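Putative tryptophan halogenase (Xanthomonas campestris pv. campestris, PDB 6Y1W) is a flavin-dependent halogenase that probably uses reduced FAD to halogenate an aromatic substrate, as in the related tryptophan halogenases. Local coordinates at residues I63-T68 against L353-I358; I75-F80 against R497-A502; A118-F123 against G137-E142; S241-A246 against H387-V392. All coordinates share one frame; numbering follows the deposited sequence.

Contact 1 (I63-T68 against L353-I358); sequences IPSLVT and LIQRGI. With BUD ((2S,3S)-butane-2,3-diol), chain H.
The Gln355 amide lies against the backbone at the start of helix 65-73, overlapping Ser65 and Leu66. With CG anti to the backbone N (chi1 164°) and the chain extended beyond it, the amide is carried straight across from helix 350-363. Its NE2 donates to Ser65 O at 2.9 Å, with an N-H...O angle of 155°. The acceptor is in the plane of the amide, whereas the donor stands 59° out of the carbonyl plane of Ser65. On the other amide corner, Gln355 OE1 sits 3.4 Å from Leu66 CA, with CD1 a little farther off, and accepts a hydrogen bond from a water at 2.8 Å. That water is also hydrogen-bonded to Ser65 OG at 2.8 Å, a hydroxyl that has a further partner in His352. A bound MES, probably from the crystallisation liquor, also accepts from Gln355 NE2 and pairs with Arg356; with the water on OE1, both polar amide atoms are hydrogen-bonded. Ile63 CB approaches C1 of the butanediol at 3.8 Å. Leu66 also packs on Ile351, a predicted FAD-binding residue. The amide thus joins helices 65-73 and 350-363 beside the predicted FAD site of the tryptophan halogenase fold.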
# COMPACT_ATOMS: atom_id res chain seq x y z
N ILE A 63 -14.87 -10.56 -8.02
CA ILE A 63 -13.50 -10.19 -8.38
C ILE A 63 -12.50 -11.06 -7.62
O ILE A 63 -12.91 -11.84 -6.73
CB ILE A 63 -13.28 -8.68 -8.17
CG1 ILE A 63 -13.68 -8.23 -6.78
CG2 ILE A 63 -14.10 -7.87 -9.21
CD1 ILE A 63 -13.35 -6.72 -6.56
N PRO A 64 -11.21 -11.00 -7.95
CA PRO A 64 -10.29 -12.05 -7.47
C PRO A 64 -10.11 -12.11 -5.97
O PRO A 64 -9.61 -13.13 -5.48
CB PRO A 64 -8.98 -11.72 -8.19
CG PRO A 64 -9.45 -11.11 -9.52
CD PRO A 64 -10.62 -10.27 -9.10
N SER A 65 -10.43 -11.06 -5.23
CA SER A 65 -10.34 -11.17 -3.78
C SER A 65 -11.17 -12.33 -3.23
O SER A 65 -10.85 -12.85 -2.15
CB SER A 65 -10.76 -9.84 -3.14
OG SER A 65 -12.10 -9.52 -3.51
N LEU A 66 -12.24 -12.75 -3.92
CA LEU A 66 -13.02 -13.85 -3.37
C LEU A 66 -12.23 -15.15 -3.41
O LEU A 66 -12.47 -16.05 -2.60
CB LEU A 66 -14.35 -14.05 -4.11
CG LEU A 66 -15.38 -14.92 -3.38
CD1 LEU A 66 -15.89 -14.25 -2.09
CD2 LEU A 66 -16.58 -15.22 -4.26
N VAL A 67 -11.31 -15.30 -4.37
CA VAL A 67 -10.46 -16.49 -4.40
C VAL A 67 -9.65 -16.55 -3.11
O VAL A 67 -9.50 -17.61 -2.48
CB VAL A 67 -9.54 -16.47 -5.64
CG1 VAL A 67 -8.72 -17.76 -5.72
CG2 VAL A 67 -10.35 -16.29 -6.91
N THR A 68 -9.10 -15.41 -2.71
CA THR A 68 -8.38 -15.35 -1.44
C THR A 68 -9.29 -15.64 -0.25
O THR A 68 -8.88 -16.34 0.68
CB THR A 68 -7.73 -13.98 -1.31
OG1 THR A 68 -6.83 -13.81 -2.40
CG2 THR A 68 -6.97 -13.85 0.02
N LEU A 353 -16.94 -5.89 -1.18
CA LEU A 353 -17.08 -4.96 -0.07
C LEU A 353 -17.59 -5.65 1.18
O LEU A 353 -17.20 -5.25 2.28
CB LEU A 353 -17.99 -3.80 -0.45
CG LEU A 353 -17.26 -2.81 -1.36
CD1 LEU A 353 -18.28 -1.92 -2.07
CD2 LEU A 353 -16.20 -1.97 -0.64
N ILE A 354 -18.43 -6.68 1.04
CA ILE A 354 -18.78 -7.51 2.19
C ILE A 354 -17.54 -8.18 2.76
O ILE A 354 -17.27 -8.15 3.97
CB ILE A 354 -19.84 -8.56 1.79
CG1 ILE A 354 -21.16 -7.86 1.44
CG2 ILE A 354 -20.08 -9.50 2.99
CD1 ILE A 354 -22.18 -8.81 0.73
N GLN A 355 -16.76 -8.83 1.88
CA GLN A 355 -15.56 -9.54 2.32
C GLN A 355 -14.60 -8.59 3.02
O GLN A 355 -14.04 -8.94 4.07
CB GLN A 355 -14.86 -10.17 1.12
CG GLN A 355 -13.43 -10.59 1.42
CD GLN A 355 -12.78 -11.29 0.24
OE1 GLN A 355 -13.49 -11.80 -0.67
NE2 GLN A 355 -11.45 -11.38 0.26
N ARG A 356 -14.39 -7.38 2.47
CA ARG A 356 -13.47 -6.46 3.14
C ARG A 356 -13.95 -6.11 4.54
O ARG A 356 -13.15 -6.02 5.48
CB ARG A 356 -13.29 -5.17 2.33
CG ARG A 356 -12.58 -5.37 1.00
CD ARG A 356 -11.12 -5.88 1.18
NE ARG A 356 -10.40 -4.96 2.05
CZ ARG A 356 -9.63 -5.33 3.06
NH1 ARG A 356 -9.47 -6.62 3.36
NH2 ARG A 356 -9.03 -4.40 3.80
N GLY A 357 -15.24 -5.85 4.70
CA GLY A 357 -15.75 -5.51 6.02
C GLY A 357 -15.52 -6.65 7.00
O GLY A 357 -15.21 -6.42 8.17
N ILE A 358 -15.69 -7.89 6.53
CA ILE A 358 -15.53 -9.07 7.39
C ILE A 358 -14.05 -9.28 7.74
O ILE A 358 -13.68 -9.48 8.91
CB ILE A 358 -16.10 -10.31 6.68
CG1 ILE A 358 -17.61 -10.21 6.52
CG2 ILE A 358 -15.70 -11.62 7.46
CD1 ILE A 358 -18.18 -11.21 5.49
C1 BUD H . -10.54 -6.30 -9.40
O1 BUD H . -10.55 -4.71 -11.17
C2 BUD H . -9.95 -4.99 -9.93
O2 BUD H . -7.81 -3.91 -10.48
C3 BUD H . -8.43 -5.12 -10.09
C4 BUD H . -7.84 -5.58 -8.75
O HOH W 1 -14.55 -10.66 -2.94

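Contact 2 (I75-F80 against R497-A502); sequences IDEAQF and RRYCPA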
# COMPACT_ATOMS: atom_id res chain seq x y z
N ILE A 75 -12.24 -23.19 1.89
CA ILE A 75 -13.33 -23.62 1.04
C ILE A 75 -12.75 -24.08 -0.27
O ILE A 75 -11.95 -23.35 -0.87
CB ILE A 75 -14.35 -22.48 0.84
CG1 ILE A 75 -15.14 -22.32 2.12
CG2 ILE A 75 -15.26 -22.75 -0.42
CD1 ILE A 75 -16.06 -21.10 2.10
N ASP A 76 -13.09 -25.31 -0.68
CA ASP A 76 -12.58 -25.88 -1.93
C ASP A 76 -13.25 -25.23 -3.13
O ASP A 76 -14.48 -25.21 -3.24
CB ASP A 76 -12.86 -27.40 -1.95
CG ASP A 76 -12.38 -28.04 -3.23
OD1 ASP A 76 -11.15 -28.17 -3.42
OD2 ASP A 76 -13.23 -28.38 -4.10
N GLU A 77 -12.43 -24.76 -4.08
CA GLU A 77 -12.96 -23.98 -5.20
C GLU A 77 -13.91 -24.80 -6.07
O GLU A 77 -15.02 -24.35 -6.37
CB GLU A 77 -11.82 -23.42 -6.03
CG GLU A 77 -12.34 -22.65 -7.23
CD GLU A 77 -11.22 -22.10 -8.08
OE1 GLU A 77 -10.58 -22.89 -8.79
OE2 GLU A 77 -10.96 -20.86 -7.97
N ALA A 78 -13.52 -26.02 -6.46
CA ALA A 78 -14.40 -26.79 -7.35
C ALA A 78 -15.73 -27.13 -6.66
O ALA A 78 -16.78 -27.10 -7.31
CB ALA A 78 -13.68 -28.06 -7.85
N GLN A 79 -15.72 -27.43 -5.36
CA GLN A 79 -16.95 -27.75 -4.65
C GLN A 79 -17.86 -26.53 -4.56
O GLN A 79 -19.07 -26.61 -4.85
CB GLN A 79 -16.59 -28.27 -3.25
CG GLN A 79 -17.69 -28.50 -2.27
CD GLN A 79 -17.09 -28.68 -0.87
OE1 GLN A 79 -17.57 -28.10 0.10
NE2 GLN A 79 -16.01 -29.45 -0.78
N PHE A 80 -17.27 -25.38 -4.22
CA PHE A 80 -18.01 -24.12 -4.18
C PHE A 80 -18.62 -23.80 -5.55
O PHE A 80 -19.79 -23.41 -5.64
CB PHE A 80 -17.06 -23.01 -3.70
CG PHE A 80 -17.29 -21.69 -4.39
CD1 PHE A 80 -18.47 -20.96 -4.15
CD2 PHE A 80 -16.34 -21.18 -5.27
CE1 PHE A 80 -18.70 -19.75 -4.80
CE2 PHE A 80 -16.57 -19.96 -5.93
CZ PHE A 80 -17.74 -19.28 -5.71
N ARG A 497 -16.79 -28.52 -17.49
CA ARG A 497 -17.29 -29.89 -17.46
C ARG A 497 -16.33 -30.81 -16.71
O ARG A 497 -16.78 -31.76 -16.04
CB ARG A 497 -17.48 -30.40 -18.88
CG ARG A 497 -18.87 -30.13 -19.42
CD ARG A 497 -19.13 -30.96 -20.67
NE ARG A 497 -18.43 -30.41 -21.84
CZ ARG A 497 -18.92 -29.44 -22.61
NH1 ARG A 497 -20.10 -28.91 -22.32
NH2 ARG A 497 -18.22 -29.01 -23.65
N ARG A 498 -15.02 -30.58 -16.84
CA ARG A 498 -14.05 -31.43 -16.16
C ARG A 498 -13.74 -31.00 -14.74
O ARG A 498 -13.39 -31.85 -13.90
CB ARG A 498 -12.72 -31.46 -16.94
CG ARG A 498 -12.85 -31.75 -18.42
CD ARG A 498 -11.49 -32.06 -19.06
NE ARG A 498 -10.54 -30.95 -18.95
CZ ARG A 498 -9.95 -30.36 -19.99
NH1 ARG A 498 -9.10 -29.36 -19.81
NH2 ARG A 498 -10.23 -30.76 -21.23
N TYR A 499 -13.87 -29.71 -14.41
CA TYR A 499 -13.35 -29.21 -13.14
C TYR A 499 -14.44 -29.02 -12.09
O TYR A 499 -14.23 -29.35 -10.92
CB TYR A 499 -12.64 -27.87 -13.37
CG TYR A 499 -12.04 -27.25 -12.12
CD1 TYR A 499 -10.88 -27.77 -11.54
CD2 TYR A 499 -12.62 -26.11 -11.54
CE1 TYR A 499 -10.34 -27.20 -10.39
CE2 TYR A 499 -12.09 -25.52 -10.43
CZ TYR A 499 -10.95 -26.05 -9.84
OH TYR A 499 -10.41 -25.46 -8.73
N CYS A 500 -15.60 -28.52 -12.49
CA CYS A 500 -16.59 -28.16 -11.50
C CYS A 500 -17.99 -28.25 -12.06
O CYS A 500 -18.77 -27.32 -11.88
CB CYS A 500 -16.28 -26.75 -10.96
SG CYS A 500 -16.27 -25.48 -12.26
N PRO A 501 -18.37 -29.36 -12.70
CA PRO A 501 -19.72 -29.43 -13.31
C PRO A 501 -20.84 -29.36 -12.28
O PRO A 501 -20.84 -30.07 -11.26
CB PRO A 501 -19.70 -30.78 -14.05
CG PRO A 501 -18.69 -31.58 -13.33
CD PRO A 501 -17.60 -30.60 -12.94
N ALA A 502 -21.77 -28.42 -12.52
CA ALA A 502 -22.98 -28.24 -11.73
C ALA A 502 -24.13 -28.97 -12.42
O ALA A 502 -24.20 -29.00 -13.64
CB ALA A 502 -23.37 -26.75 -11.61
O HOH W 2 -10.87 -27.21 -6.05
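The backbones come close where Ala78, in the first turn of helix 77-83, faces Cys500, the first residue to leave helical geometry after helix 492-499, with their CA atoms 4.9 Å apart. An N-cap motif opens the former helix: Asp76 OD2 accepts from Gln79 N at 2.9 Å. The methyl of Ala78 lies over one face of the Tyr499 ring in a CH-pi contact, CB being 4.1 Å from the ring centroid and 18° off its normal. Ala78 CB also touches Tyr499 O at 3.4 Å, while Cys500 CB rests against Ala78 O at 3.7 Å. Glu77 crosses the tyrosine at about a right angle, carboxylate and ring planes being 80° apart. Tyr499 has CG anti to the backbone N (chi1 -179°), which sends the ring out along Ala78 until its hydroxyl meets Glu77. The carboxylate has further partners: His153 bonds to OE1, and Tyr161 and Tyr163 to OE2, a set that would be expected to stabilise its negative charge. A water joins the cap to the tyrosine, donating to Asp76 OD1 and Tyr499 OH and accepting from Ala78 N. Tyr499 OH itself donates to the anti lone pair of Glu77 OE1, 2.6 Å away.

Contact 3 (A118-F123 against G137-E142); sequences AGFQHF and GDYCLE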
# COMPACT_ATOMS: atom_id res chain seq x y z
N ALA A 118 9.19 2.71 -15.48
CA ALA A 118 8.02 3.11 -16.27
C ALA A 118 7.15 1.92 -16.61
O ALA A 118 7.66 0.89 -17.09
CB ALA A 118 8.47 3.77 -17.59
N GLY A 119 5.84 2.08 -16.43
CA GLY A 119 4.94 0.98 -16.74
C GLY A 119 4.87 0.73 -18.24
O GLY A 119 5.22 1.57 -19.06
N PHE A 120 4.36 -0.48 -18.58
CA PHE A 120 4.31 -0.92 -19.98
C PHE A 120 3.64 0.11 -20.90
O PHE A 120 4.01 0.23 -22.07
CB PHE A 120 3.52 -2.24 -20.08
CG PHE A 120 3.28 -2.66 -21.53
CD1 PHE A 120 4.36 -3.06 -22.29
CD2 PHE A 120 1.99 -2.68 -22.07
CE1 PHE A 120 4.17 -3.48 -23.63
CE2 PHE A 120 1.79 -3.08 -23.42
CZ PHE A 120 2.91 -3.46 -24.20
N GLN A 121 2.62 0.80 -20.40
CA GLN A 121 1.86 1.69 -21.27
C GLN A 121 2.72 2.78 -21.88
O GLN A 121 2.35 3.30 -22.93
CB GLN A 121 0.65 2.29 -20.53
CG GLN A 121 0.95 3.43 -19.56
CD GLN A 121 1.42 2.96 -18.18
OE1 GLN A 121 1.87 1.83 -18.00
NE2 GLN A 121 1.43 3.91 -17.22
N HIS A 122 3.84 3.16 -21.23
CA HIS A 122 4.71 4.18 -21.82
C HIS A 122 5.39 3.66 -23.07
O HIS A 122 5.48 4.38 -24.07
CB HIS A 122 5.72 4.67 -20.78
CG HIS A 122 5.06 5.37 -19.64
ND1 HIS A 122 4.57 6.65 -19.77
CD2 HIS A 122 4.70 4.94 -18.41
CE1 HIS A 122 3.97 7.00 -18.65
NE2 HIS A 122 4.03 5.98 -17.81
N PHE A 123 5.83 2.39 -23.05
CA PHE A 123 6.38 1.78 -24.26
C PHE A 123 5.30 1.61 -25.31
O PHE A 123 5.54 1.85 -26.50
CB PHE A 123 7.05 0.46 -23.91
CG PHE A 123 8.15 0.64 -22.91
CD1 PHE A 123 9.42 1.01 -23.32
CD2 PHE A 123 7.89 0.54 -21.54
CE1 PHE A 123 10.43 1.25 -22.40
CE2 PHE A 123 8.88 0.76 -20.61
CZ PHE A 123 10.16 1.12 -21.02
N GLY A 137 -5.10 -4.25 -25.92
CA GLY A 137 -5.57 -5.52 -25.36
C GLY A 137 -4.81 -6.74 -25.83
O GLY A 137 -4.78 -7.75 -25.14
N ASP A 138 -4.15 -6.65 -27.00
CA ASP A 138 -3.39 -7.79 -27.52
C ASP A 138 -2.22 -8.19 -26.65
O ASP A 138 -1.65 -9.27 -26.86
CB ASP A 138 -2.82 -7.48 -28.93
CG ASP A 138 -3.91 -7.48 -30.00
OD1 ASP A 138 -5.08 -7.71 -29.65
OD2 ASP A 138 -3.62 -7.21 -31.19
N TYR A 139 -1.84 -7.37 -25.67
CA TYR A 139 -0.68 -7.65 -24.84
C TYR A 139 -1.06 -8.16 -23.44
O TYR A 139 -0.20 -8.20 -22.57
CB TYR A 139 0.19 -6.38 -24.76
CG TYR A 139 0.54 -5.89 -26.15
CD1 TYR A 139 1.58 -6.49 -26.87
CD2 TYR A 139 -0.16 -4.83 -26.74
CE1 TYR A 139 1.89 -6.06 -28.17
CE2 TYR A 139 0.15 -4.41 -28.05
CZ TYR A 139 1.19 -5.02 -28.73
OH TYR A 139 1.51 -4.65 -30.03
N CYS A 140 -2.30 -8.59 -23.25
CA CYS A 140 -2.81 -9.04 -21.95
C CYS A 140 -3.49 -10.40 -22.10
O CYS A 140 -4.50 -10.51 -22.82
CB CYS A 140 -3.81 -8.04 -21.39
SG CYS A 140 -4.48 -8.56 -19.80
N LEU A 141 -2.96 -11.42 -21.43
CA LEU A 141 -3.49 -12.79 -21.58
C LEU A 141 -4.95 -12.88 -21.15
O LEU A 141 -5.79 -13.46 -21.84
CB LEU A 141 -2.65 -13.77 -20.77
CG LEU A 141 -3.18 -15.21 -20.71
CD1 LEU A 141 -3.21 -15.85 -22.11
CD2 LEU A 141 -2.40 -16.07 -19.68
N GLU A 142 -5.27 -12.34 -19.97
CA GLU A 142 -6.65 -12.48 -19.50
C GLU A 142 -7.63 -11.85 -20.46
O GLU A 142 -8.74 -12.36 -20.69
CB GLU A 142 -6.81 -11.86 -18.10
CG GLU A 142 -6.20 -12.73 -17.01
CD GLU A 142 -4.69 -12.53 -16.81
OE1 GLU A 142 -4.00 -11.85 -17.61
OE2 GLU A 142 -4.18 -13.04 -15.78
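This is a small, buried aromatic contact between the first turn of helix 120-129 and the turn that leads into helix 141-148, its centre about 24 Å from the centre of the chain and away from the predicted flavin and substrate sites. Two residues make it, and the area buried between the segments is only 81 Å². The CA atoms of Phe120 and Tyr139 are 9.7 Å apart, so the side chains span the gap. Phe120 reaches over with the far end of its ring: CE2 is 3.9 Å from Tyr139 CB, and CZ is the same distance from Tyr139 CG, lying over one face of the tyrosine ring near its root. The ring planes are inclined at 54° with centroids 5.6 Å apart, an oblique pairing. CG of Phe120 is anti to the backbone N (chi1 173°), which throws the ring out from the helix start toward the tyrosine. The contact bridges two consecutive helices, 120-129 and 141-148, whose connection ends in a short 3-10 segment at 137-138 followed by Tyr139 and Cys140, the latter the N-cap residue of the second helix. Helix 468-486 packs against both aromatics, through Phe474 and Ile478 on Phe120 and through Leu475 on Tyr139. At the polar end of the tyrosine, OH is hydrogen-bonded to the backbone N of Arg134, whose side chain forms a salt bridge with Asp138.

Contact 4 (S241-A246 against H387-V392); sequences SRWLFA and HIRDFV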
# COMPACT_ATOMS: atom_id res chain seq x y z
N SER A 241 -25.20 10.85 -5.06
CA SER A 241 -26.02 11.00 -6.27
C SER A 241 -25.66 12.24 -7.09
O SER A 241 -26.01 12.30 -8.29
CB SER A 241 -27.51 10.98 -5.90
OG SER A 241 -27.88 12.13 -5.17
N ARG A 242 -24.90 13.21 -6.54
CA ARG A 242 -24.39 14.30 -7.39
C ARG A 242 -23.43 13.81 -8.46
O ARG A 242 -23.24 14.50 -9.47
CB ARG A 242 -23.69 15.40 -6.56
CG ARG A 242 -22.32 15.00 -5.92
CD ARG A 242 -21.71 16.15 -5.05
NE ARG A 242 -22.69 16.78 -4.17
CZ ARG A 242 -23.16 18.02 -4.31
NH1 ARG A 242 -24.05 18.50 -3.46
NH2 ARG A 242 -22.73 18.80 -5.30
N TRP A 243 -22.81 12.63 -8.27
CA TRP A 243 -21.86 12.09 -9.24
C TRP A 243 -22.36 10.85 -9.96
O TRP A 243 -21.83 10.52 -11.02
CB TRP A 243 -20.54 11.70 -8.56
CG TRP A 243 -19.83 12.86 -7.89
CD1 TRP A 243 -19.44 14.03 -8.48
CD2 TRP A 243 -19.44 12.93 -6.51
NE1 TRP A 243 -18.81 14.84 -7.53
CE2 TRP A 243 -18.81 14.19 -6.32
CE3 TRP A 243 -19.57 12.06 -5.42
CZ2 TRP A 243 -18.30 14.60 -5.08
CZ3 TRP A 243 -19.05 12.47 -4.17
CH2 TRP A 243 -18.42 13.73 -4.02
N LEU A 244 -23.31 10.14 -9.37
CA LEU A 244 -23.72 8.82 -9.85
C LEU A 244 -25.24 8.82 -9.89
O LEU A 244 -25.88 8.90 -8.85
CB LEU A 244 -23.18 7.71 -8.92
CG LEU A 244 -21.65 7.57 -8.99
CD1 LEU A 244 -21.21 6.60 -7.86
CD2 LEU A 244 -21.24 7.07 -10.40
N PHE A 245 -25.80 8.74 -11.11
CA PHE A 245 -27.23 9.02 -11.29
C PHE A 245 -28.13 7.79 -11.26
O PHE A 245 -29.35 7.93 -11.15
CB PHE A 245 -27.47 9.76 -12.63
CG PHE A 245 -26.57 10.96 -12.84
CD1 PHE A 245 -26.04 11.67 -11.77
CD2 PHE A 245 -26.26 11.37 -14.13
CE1 PHE A 245 -25.20 12.78 -11.99
CE2 PHE A 245 -25.43 12.47 -14.35
CZ PHE A 245 -24.91 13.17 -13.29
N ALA A 246 -27.58 6.58 -11.41
CA ALA A 246 -28.44 5.39 -11.40
C ALA A 246 -29.07 5.16 -10.03
O ALA A 246 -28.44 5.38 -8.99
CB ALA A 246 -27.60 4.17 -11.79
N HIS A 387 -12.18 5.30 -2.86
CA HIS A 387 -11.39 4.93 -4.03
C HIS A 387 -12.23 4.16 -5.05
O HIS A 387 -12.12 4.38 -6.27
CB HIS A 387 -10.19 4.09 -3.61
CG HIS A 387 -9.68 3.28 -4.73
ND1 HIS A 387 -8.92 3.84 -5.73
CD2 HIS A 387 -9.88 1.98 -5.07
CE1 HIS A 387 -8.65 2.91 -6.64
NE2 HIS A 387 -9.22 1.78 -6.26
N ILE A 388 -13.04 3.20 -4.58
CA ILE A 388 -13.89 2.48 -5.52
C ILE A 388 -14.93 3.41 -6.13
O ILE A 388 -15.18 3.37 -7.35
CB ILE A 388 -14.52 1.27 -4.82
CG1 ILE A 388 -13.42 0.28 -4.43
CG2 ILE A 388 -15.46 0.54 -5.69
CD1 ILE A 388 -13.94 -0.81 -3.38
N ARG A 389 -15.52 4.29 -5.31
CA ARG A 389 -16.47 5.30 -5.80
C ARG A 389 -15.87 6.07 -6.96
O ARG A 389 -16.53 6.25 -8.01
CB ARG A 389 -16.85 6.26 -4.66
CG ARG A 389 -17.79 7.40 -5.14
CD ARG A 389 -17.67 8.60 -4.22
NE ARG A 389 -16.34 9.17 -4.33
CZ ARG A 389 -15.81 9.98 -3.41
NH1 ARG A 389 -16.56 10.29 -2.33
NH2 ARG A 389 -14.56 10.48 -3.57
N ASP A 390 -14.61 6.52 -6.81
CA ASP A 390 -13.99 7.34 -7.86
C ASP A 390 -13.88 6.55 -9.15
O ASP A 390 -14.03 7.11 -10.25
CB ASP A 390 -12.61 7.83 -7.43
CG ASP A 390 -12.68 8.99 -6.43
OD1 ASP A 390 -13.80 9.45 -6.10
OD2 ASP A 390 -11.58 9.37 -5.94
N PHE A 391 -13.59 5.25 -9.05
CA PHE A 391 -13.43 4.44 -10.25
C PHE A 391 -14.77 4.23 -10.95
O PHE A 391 -14.82 4.15 -12.19
CB PHE A 391 -12.78 3.10 -9.87
CG PHE A 391 -12.07 2.43 -11.04
CD1 PHE A 391 -10.73 2.72 -11.30
CD2 PHE A 391 -12.74 1.52 -11.87
CE1 PHE A 391 -10.07 2.11 -12.39
CE2 PHE A 391 -12.10 0.92 -12.93
CZ PHE A 391 -10.77 1.20 -13.20
N VAL A 392 -15.85 4.10 -10.18
CA VAL A 392 -17.18 3.99 -10.76
C VAL A 392 -17.53 5.30 -11.46
O VAL A 392 -18.01 5.30 -12.60
CB VAL A 392 -18.20 3.61 -9.68
CG1 VAL A 392 -19.67 3.71 -10.19
CG2 VAL A 392 -17.87 2.20 -9.12
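Trp243 and Arg389 cross with the indole and guanidinium planes 57° apart, and the benzo rim of the indole lies over one face of the guanidinium. The closest approach is Trp243 CZ3 to Arg389 NH1, at 3.8 Å, and Arg389 CD is 4.1 Å from both CE3 and CZ3 of Trp243. The arginine chain leaves helix 371-397 with CG anti to the backbone N, then bends at chi3 (66°), which brings the guanidinium back toward the neighbouring Asp390. There Arg389 NE and NH2 both donate to Asp390 OD1, at 3.1 and 2.8 Å, a side-on salt bridge from one face of the carboxylate plane. One turn along, Leu244 meets Val392 at about a right angle, with CD2 3.7 Å from Val392 CG1. Leu244 also packs on Ile393 and Tyr396 of the same helix. The loop between strands 237-239 and 248-254 is thus laid against the long helix. The Val392 side chain is about 5 Å from that of Glu347, predicted to bind the tryptophan substrate, so the contact backs that region. No hydrogen bond links the two segments; the buried charge is probably balanced by Asp390, which holds the guanidinium from its edge, while Trp243 CZ3 covers one face and Trp240 adds a cation-pi contact.

Contacts 1 and 4 are the pair that touch: Leu353 CD2 packs on Ile388 CD1 at 3.7 Å, joining the consecutive helices 350-363 and 371-397, with contact centres about 20 Å apart. Contacts 1 and 2, about 19 Å between centres, use the successive helices 65-73 and 77-83. Contact 3 is local and comes before contact 4 along the chain; its centre lies about 26 Å from that of contact 1 and 27 Å from that of contact 4. The centres of contacts 2 and 4, about 35 Å apart, lie on opposite sides of the chain's centre. The segments of contact 1 alternate along the chain with those of contacts 2 and 4, so distant parts of the sequence interlock round the predicted flavin site.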